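PDB 3EUO: type III Pentaketide Synthase from Neurospora crassa, which probably catalyses acyl transfer in building pentaketide chains, as a fungal member of the chalcone and stilbene synthase family. Local coordinates for residues S108-T112 / L174-M180; L200-S206 / H327-A333. All coordinates share one frame; numbering follows the deposited sequence.

Contact 1 (S108-T112 / L174-M180); sequences STTCT and LEVSTTM
Leu174 and Thr109 make the last rung of a parallel strand pair before both chains run into loops, and here, at the C-terminal ends of two inner strands of the mixed sheet of a thiolase-type fold, side chains carry on where backbone pairing stops. Leu174 N donates to Thr109 O over 3.2 Å. The carbonyl of Leu174 then turns to a side chain, receiving the hydroxyl of Thr110 almost head-on, with OG1 2.7 Å from Leu174 O. That same OG1 accepts from Thr112 N, closing an ST turn that fixes how the 108-112 segment bends. Phe77 of helix 70-96 and Tyr119 of helix 119-127 pack on Thr110 and Leu174.

Next comes Glu175, whose chain bends at chi2 (-73°), which swings the carboxylate round to Cys111 N and the Thr112 hydroxyl. Glu175 OE1 takes two donors: Cys111 N at 2.9 Å reaches its syn lone pair, in a fairly straight bond of 163°, and Thr112 OG1 meets it nearly end-on to the C-O bond at 2.8 Å. The other oxygen, OE2, is held by Ser332 OG and by a water that also contacts Thr109 OG1. Were Glu175 replaced by an alanine, Cys111 N and the Thr112 hydroxyl would probably lose their shared acceptor and Ser332 OG its partner, freeing the turn to shift.

The polarity then reverses: Val176 N donates to Thr112 OG1 at 3.0 Å. Held between its backbone N and carbonyl carbon (chi1 49°), Thr112 OG1 gives to Glu175 OE1 and accepts from Val176 N. A second water lies within hydrogen-bonding reach of both Val176 O and Thr112 O. Past Ser177 the chain turns through a 3-10 segment to Met180, which, like Thr112, touches Phe243 of strand 241-246; the Met180 methyl CE ends 3.9 Å from Thr112 CB.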
ATOM      1  N   SER A 108       7.497  -2.761   0.303  1.00 11.30           N
ATOM      2  CA  SER A 108       7.274  -3.453  -0.967  1.00 11.73           C
ATOM      3  C   SER A 108       6.298  -2.691  -1.831  1.00 11.15           C
ATOM      4  O   SER A 108       5.471  -1.939  -1.328  1.00 11.14           O
ATOM      5  CB  SER A 108       6.733  -4.871  -0.735  1.00 11.43           C
ATOM      6  OG  SER A 108       7.600  -5.609   0.112  1.00 12.88           O
ATOM      7  N   THR A 109       6.383  -2.906  -3.136  1.00 11.68           N
ATOM      8  CA  THR A 109       5.433  -2.281  -4.046  1.00 11.69           C
ATOM      9  C   THR A 109       5.061  -3.231  -5.178  1.00 11.61           C
ATOM     10  O   THR A 109       5.845  -4.108  -5.555  1.00 11.99           O
ATOM     11  CB  THR A 109       5.967  -0.922  -4.569  1.00 12.12           C
ATOM     12  OG1 THR A 109       4.931  -0.216  -5.268  1.00 13.23           O
ATOM     13  CG2 THR A 109       7.173  -1.102  -5.466  1.00 12.35           C
ATOM     14  N   THR A 110       3.839  -3.070  -5.676  1.00 11.20           N
ATOM     15  CA  THR A 110       3.386  -3.686  -6.923  1.00 10.66           C
ATOM     16  C   THR A 110       2.111  -2.986  -7.370  1.00 11.00           C
ATOM     17  O   THR A 110       1.358  -2.497  -6.536  1.00 11.16           O
ATOM     18  CB  THR A 110       3.125  -5.212  -6.793  1.00 10.52           C
ATOM     19  OG1 THR A 110       2.872  -5.765  -8.095  1.00 11.23           O
ATOM     20  CG2 THR A 110       1.934  -5.514  -5.863  1.00 10.76           C
ATOM     21  N   CYS A 111       1.877  -2.919  -8.675  1.00 11.37           N
ATOM     22  CA  CYS A 111       0.565  -2.471  -9.151  1.00 11.70           C
ATOM     23  C   CYS A 111      -0.127  -3.569  -9.957  1.00 11.96           C
ATOM     24  O   CYS A 111      -1.173  -3.326 -10.558  1.00 12.50           O
ATOM     25  CB  CYS A 111       0.686  -1.183  -9.965  1.00 12.21           C
ATOM     26  SG  CYS A 111       1.632  -1.391 -11.474  1.00 13.36           S
ATOM     27  N   THR A 112       0.448  -4.772  -9.949  1.00 11.93           N
ATOM     28  CA  THR A 112      -0.050  -5.861 -10.802  1.00 11.61           C
ATOM     29  C   THR A 112      -0.616  -7.050 -10.004  1.00 11.81           C
ATOM     30  O   THR A 112      -0.779  -8.170 -10.525  1.00 11.08           O
ATOM     31  CB  THR A 112       1.019  -6.308 -11.807  1.00 12.14           C
ATOM     32  OG1 THR A 112       2.266  -6.522 -11.129  1.00 10.96           O
ATOM     33  CG2 THR A 112       1.207  -5.241 -12.886  1.00 12.08           C
ATOM     34  N   LEU A 174       7.971  -5.858  -7.272  1.00 11.01           N
ATOM     35  CA  LEU A 174       7.663  -6.989  -8.134  1.00 10.80           C
ATOM     36  C   LEU A 174       6.510  -6.611  -9.049  1.00 10.95           C
ATOM     37  O   LEU A 174       5.465  -6.145  -8.584  1.00 10.65           O
ATOM     38  CB  LEU A 174       7.317  -8.222  -7.289  1.00 10.62           C
ATOM     39  CG  LEU A 174       6.640  -9.424  -7.963  1.00 10.79           C
ATOM     40  CD1 LEU A 174       7.537 -10.085  -9.019  1.00 11.48           C
ATOM     41  CD2 LEU A 174       6.221 -10.442  -6.910  1.00 10.76           C
ATOM     42  N   GLU A 175       6.696  -6.823 -10.349  1.00 11.13           N
ATOM     43  CA  GLU A 175       5.633  -6.560 -11.315  1.00 11.23           C
ATOM     44  C   GLU A 175       5.544  -7.706 -12.303  1.00 11.28           C
ATOM     45  O   GLU A 175       6.564  -8.179 -12.803  1.00 11.13           O
ATOM     46  CB  GLU A 175       5.850  -5.235 -12.066  1.00 11.15           C
ATOM     47  CG  GLU A 175       6.019  -3.998 -11.169  1.00 12.52           C
ATOM     48  CD  GLU A 175       4.736  -3.521 -10.492  1.00 13.71           C
ATOM     49  OE1 GLU A 175       3.665  -4.161 -10.622  1.00 12.37           O
ATOM     50  OE2 GLU A 175       4.807  -2.476  -9.808  1.00 12.50           O
ATOM     51  N   VAL A 176       4.325  -8.181 -12.518  1.00 11.10           N
ATOM     52  CA  VAL A 176       4.032  -9.153 -13.574  1.00 11.59           C
ATOM     53  C   VAL A 176       2.950  -8.524 -14.450  1.00 11.82           C
ATOM     54  O   VAL A 176       1.759  -8.567 -14.121  1.00 12.47           O
ATOM     55  CB  VAL A 176       3.557 -10.516 -13.015  1.00 11.50           C
ATOM     56  CG1 VAL A 176       3.260 -11.495 -14.161  1.00 12.73           C
ATOM     57  CG2 VAL A 176       4.605 -11.111 -12.064  1.00 11.77           C
ATOM     58  N   SER A 177       3.376  -7.919 -15.551  1.00 12.09           N
ATOM     59  CA  SER A 177       2.472  -7.191 -16.432  1.00 12.73           C
ATOM     60  C   SER A 177       2.115  -7.969 -17.699  1.00 12.75           C
ATOM     61  O   SER A 177       1.064  -7.729 -18.297  1.00 12.94           O
ATOM     62  CB  SER A 177       3.113  -5.867 -16.839  1.00 13.30           C
ATOM     63  OG  SER A 177       4.302  -6.108 -17.568  1.00 13.88           O
ATOM     64  N   THR A 178       2.990  -8.880 -18.119  1.00 12.89           N
ATOM     65  CA  THR A 178       2.832  -9.522 -19.439  1.00 13.50           C
ATOM     66  C   THR A 178       1.609 -10.418 -19.534  1.00 13.81           C
ATOM     67  O   THR A 178       1.093 -10.654 -20.631  1.00 14.21           O
ATOM     68  CB  THR A 178       4.074 -10.334 -19.877  1.00 13.62           C
ATOM     69  OG1 THR A 178       4.303 -11.396 -18.947  1.00 13.97           O
ATOM     70  CG2 THR A 178       5.303  -9.438 -19.986  1.00 13.58           C
ATOM     71  N   THR A 179       1.140 -10.895 -18.384  1.00 13.78           N
ATOM     72  CA  THR A 179      -0.026 -11.773 -18.316  1.00 13.62           C
ATOM     73  C   THR A 179      -1.323 -11.029 -18.639  1.00 13.29           C
ATOM     74  O   THR A 179      -2.373 -11.649 -18.812  1.00 13.62           O
ATOM     75  CB  THR A 179      -0.140 -12.436 -16.931  1.00 13.59           C
ATOM     76  OG1 THR A 179      -0.051 -11.429 -15.906  1.00 13.64           O
ATOM     77  CG2 THR A 179       0.988 -13.457 -16.734  1.00 13.81           C
ATOM     78  N   MET A 180      -1.246  -9.703 -18.710  1.00 12.75           N
ATOM     79  CA  MET A 180      -2.411  -8.874 -19.008  1.00 11.90           C
ATOM     80  C   MET A 180      -2.524  -8.566 -20.501  1.00 12.44           C
ATOM     81  O   MET A 180      -3.378  -7.778 -20.920  1.00 12.51           O
ATOM     82  CB  MET A 180      -2.415  -7.601 -18.134  1.00 12.05           C
ATOM     83  CG  MET A 180      -2.825  -7.889 -16.661  1.00 12.09           C
ATOM     84  SD  MET A 180      -2.688  -6.477 -15.533  1.00  8.97           S
ATOM     85  CE  MET A 180      -1.926  -7.287 -14.138  1.00 12.04           C
TER
HETATM   86  O   HOH W   1       4.007  -0.394  -8.101  1.00 14.52           O
HETATM   87  O   HOH W   2      -0.088  -9.916 -12.424  1.00 17.79           O

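Contact 2 (L200-S206 / H327-A333)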
ATOM      1  N   LEU A 200       5.237  -2.265 -24.414  1.00 13.59           N
ATOM      2  CA  LEU A 200       6.197  -1.685 -23.483  1.00 13.49           C
ATOM      3  C   LEU A 200       6.495  -2.546 -22.267  1.00 13.21           C
ATOM      4  O   LEU A 200       7.656  -2.710 -21.887  1.00 13.54           O
ATOM      5  CB  LEU A 200       5.713  -0.315 -23.010  1.00 13.75           C
ATOM      6  CG  LEU A 200       5.515   0.812 -24.023  1.00 14.33           C
ATOM      7  CD1 LEU A 200       4.985   2.017 -23.268  1.00 15.39           C
ATOM      8  CD2 LEU A 200       6.838   1.133 -24.709  1.00 16.06           C
ATOM      9  N   PHE A 201       5.451  -3.079 -21.645  1.00 13.06           N
ATOM     10  CA  PHE A 201       5.601  -3.606 -20.286  1.00 12.84           C
ATOM     11  C   PHE A 201       6.110  -5.038 -20.174  1.00 12.53           C
ATOM     12  O   PHE A 201       5.767  -5.908 -20.976  1.00 12.00           O
ATOM     13  CB  PHE A 201       4.313  -3.406 -19.483  1.00 12.61           C
ATOM     14  CG  PHE A 201       4.088  -1.984 -19.075  1.00 13.39           C
ATOM     15  CD1 PHE A 201       4.777  -1.444 -17.990  1.00 14.44           C
ATOM     16  CD2 PHE A 201       3.200  -1.176 -19.784  1.00 14.46           C
ATOM     17  CE1 PHE A 201       4.574  -0.114 -17.604  1.00 15.65           C
ATOM     18  CE2 PHE A 201       2.990   0.159 -19.410  1.00 16.03           C
ATOM     19  CZ  PHE A 201       3.679   0.688 -18.320  1.00 14.41           C
ATOM     20  N   SER A 202       6.932  -5.249 -19.150  1.00 12.41           N
ATOM     21  CA  SER A 202       7.589  -6.522 -18.891  1.00 12.66           C
ATOM     22  C   SER A 202       7.547  -6.886 -17.399  1.00 13.11           C
ATOM     23  O   SER A 202       7.033  -6.116 -16.569  1.00 13.48           O
ATOM     24  CB  SER A 202       9.042  -6.453 -19.384  1.00 12.40           C
ATOM     25  OG  SER A 202       9.759  -5.421 -18.714  1.00 13.46           O
ATOM     26  N   ASP A 203       8.116  -8.047 -17.070  1.00 12.92           N
ATOM     27  CA  ASP A 203       8.051  -8.639 -15.733  1.00 13.38           C
ATOM     28  C   ASP A 203       9.439  -8.649 -15.097  1.00 13.57           C
ATOM     29  O   ASP A 203      10.433  -8.924 -15.774  1.00 13.71           O
ATOM     30  CB  ASP A 203       7.526 -10.082 -15.794  1.00 13.39           C
ATOM     31  CG  ASP A 203       6.211 -10.206 -16.550  1.00 14.02           C
ATOM     32  OD1 ASP A 203       5.483  -9.199 -16.668  1.00 14.02           O
ATOM     33  OD2 ASP A 203       5.910 -11.321 -17.029  1.00 13.06           O
ATOM     34  N   CYS A 204       9.493  -8.357 -13.800  1.00 13.65           N
ATOM     35  CA  CYS A 204      10.758  -8.304 -13.073  1.00 13.42           C
ATOM     36  C   CYS A 204      10.522  -8.179 -11.582  1.00 13.39           C
ATOM     37  O   CYS A 204       9.483  -7.684 -11.148  1.00 13.23           O
ATOM     38  CB  CYS A 204      11.590  -7.098 -13.528  1.00 13.73           C
ATOM     39  SG  CYS A 204      13.272  -7.015 -12.835  1.00 15.67           S
ATOM     40  N   ALA A 205      11.503  -8.615 -10.798  1.00 12.98           N
ATOM     41  CA  ALA A 205      11.543  -8.241  -9.386  1.00 12.63           C
ATOM     42  C   ALA A 205      12.919  -7.702  -9.086  1.00 12.92           C
ATOM     43  O   ALA A 205      13.910  -8.179  -9.630  1.00 13.10           O
ATOM     44  CB  ALA A 205      11.219  -9.420  -8.489  1.00 12.90           C
ATOM     45  N   SER A 206      12.978  -6.689  -8.229  1.00 12.87           N
ATOM     46  CA  SER A 206      14.250  -6.107  -7.844  1.00 13.24           C
ATOM     47  C   SER A 206      14.162  -5.633  -6.411  1.00 12.97           C
ATOM     48  O   SER A 206      13.085  -5.284  -5.933  1.00 12.34           O
ATOM     49  CB  SER A 206      14.613  -4.948  -8.761  1.00 13.00           C
ATOM     50  OG  SER A 206      13.617  -3.949  -8.725  1.00 13.83           O
ATOM     51  N   HIS A 327      15.171  -5.517 -21.775  1.00 13.58           N
ATOM     52  CA  HIS A 327      14.157  -6.062 -20.857  1.00 13.70           C
ATOM     53  C   HIS A 327      12.806  -5.360 -20.899  1.00 13.46           C
ATOM     54  O   HIS A 327      11.811  -5.905 -20.410  1.00 13.79           O
ATOM     55  CB  HIS A 327      14.683  -6.061 -19.416  1.00 13.85           C
ATOM     56  CG  HIS A 327      15.950  -6.837 -19.240  1.00 14.86           C
ATOM     57  ND1 HIS A 327      15.966  -8.199 -19.036  1.00 16.47           N
ATOM     58  CD2 HIS A 327      17.245  -6.443 -19.261  1.00 16.57           C
ATOM     59  CE1 HIS A 327      17.215  -8.610 -18.925  1.00 17.13           C
ATOM     60  NE2 HIS A 327      18.011  -7.564 -19.059  1.00 17.24           N
ATOM     61  N   GLY A 328      12.759  -4.153 -21.457  1.00 13.10           N
ATOM     62  CA  GLY A 328      11.497  -3.410 -21.509  1.00 12.82           C
ATOM     63  C   GLY A 328      11.236  -2.652 -20.215  1.00 13.02           C
ATOM     64  O   GLY A 328      12.110  -2.554 -19.358  1.00 12.87           O
ATOM     65  N   ASN A 329      10.020  -2.133 -20.083  1.00 12.58           N
ATOM     66  CA  ASN A 329       9.605  -1.360 -18.912  1.00 12.67           C
ATOM     67  C   ASN A 329       8.935  -2.291 -17.898  1.00 12.75           C
ATOM     68  O   ASN A 329       7.799  -2.719 -18.100  1.00 12.55           O
ATOM     69  CB  ASN A 329       8.653  -0.233 -19.367  1.00 12.41           C
ATOM     70  CG  ASN A 329       8.039   0.558 -18.213  1.00 13.66           C
ATOM     71  OD1 ASN A 329       8.226   0.239 -17.044  1.00 15.52           O
ATOM     72  ND2 ASN A 329       7.275   1.595 -18.556  1.00 13.77           N
ATOM     73  N   SER A 330       9.641  -2.596 -16.808  1.00 12.99           N
ATOM     74  CA  SER A 330       9.126  -3.511 -15.781  1.00 13.00           C
ATOM     75  C   SER A 330       8.444  -2.751 -14.641  1.00 13.26           C
ATOM     76  O   SER A 330       8.457  -3.203 -13.493  1.00 12.76           O
ATOM     77  CB  SER A 330      10.250  -4.405 -15.231  1.00 13.29           C
ATOM     78  OG  SER A 330      10.886  -5.129 -16.271  1.00 14.23           O
ATOM     79  N   SER A 331       7.842  -1.607 -14.980  1.00 13.02           N
ATOM     80  CA  SER A 331       7.145  -0.748 -14.018  1.00 13.04           C
ATOM     81  C   SER A 331       8.030  -0.462 -12.788  1.00 12.81           C
ATOM     82  O   SER A 331       9.206  -0.124 -12.950  1.00 12.86           O
ATOM     83  CB  SER A 331       5.773  -1.342 -13.671  1.00 13.04           C
ATOM     84  OG  SER A 331       5.056  -0.519 -12.771  1.00 12.77           O
ATOM     85  N   SER A 332       7.501  -0.623 -11.575  1.00 12.66           N
ATOM     86  CA  SER A 332       8.234  -0.238 -10.361  1.00 12.82           C
ATOM     87  C   SER A 332       9.557  -0.987 -10.136  1.00 12.69           C
ATOM     88  O   SER A 332      10.416  -0.509  -9.393  1.00 12.65           O
ATOM     89  CB  SER A 332       7.350  -0.405  -9.117  1.00 13.17           C
ATOM     90  OG  SER A 332       7.141  -1.778  -8.832  1.00 13.78           O
ATOM     91  N   ALA A 333       9.703  -2.154 -10.767  1.00 12.40           N
ATOM     92  CA  ALA A 333      10.896  -2.996 -10.577  1.00 12.64           C
ATOM     93  C   ALA A 333      12.108  -2.543 -11.398  1.00 12.86           C
ATOM     94  O   ALA A 333      13.234  -2.990 -11.151  1.00 12.45           O
ATOM     95  CB  ALA A 333      10.565  -4.463 -10.875  1.00 12.84           C
TER
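Phe201 and Asn329 form a single parallel-type bridge, in which Asn329 N donates to Leu200 O at 3.0 Å and Asn329 O receives Ser202 N at 2.9 Å. Just before it, Gly328 adopts a positive phi, and a CB on it would press against Leu200 O. Across the bridge the Phe201 ring and the Asn329 amide run alongside each other, their planes 41° apart, with Asn329 ND2 3.3 Å from Phe201 CE1. The amide is pinned at both ends: OD1 accepts from Ser331 N in an Asx turn, while ND2 bonds to the oxidised, sulfinic residue at position 143. This is consistent with Asn329 being the asparagine of the family's Cys-His-Asn catalytic triad. Ser202 OG, set between its backbone N and carbonyl carbon (chi1 60°), donates to His327 O at 2.7 Å and lies equally close to Ser330 OG. Ser330 also packs tightly on Cys204, the two CB atoms 3.5 Å apart. Farther on, the methyl of Ala333 rests against Cys204 O, and Ser206 OG donates to Ala333 O at 2.6 Å. The loop between helices 318-327 and 334-342 is thus fastened along the start of strand 204-211, with Ala333 touching Ala173 of the neighbouring strand 168-175 and Ser206 touching Phe336 of helix 334-342.

Contact 1 and contact 2 lie close together near the centre of the folded chain, their centres about 8 Å apart. Strands 168-175 and 204-211, one from each, are antiparallel neighbours in the nine-stranded sheet. Along the sequence they are in series, the first closing before the second opens. Contact 1 stays within the N-terminal family region, whereas contact 2 joins it to the C-terminal one. Direct bonds tie them, among them a probable one between Thr178 OG1 and Asp203 OD2 at 2.5 Å. Together they link loops at the ends of inner strands or, for 327-333, packed beside them, close to position 143, probably helping to shape the active site.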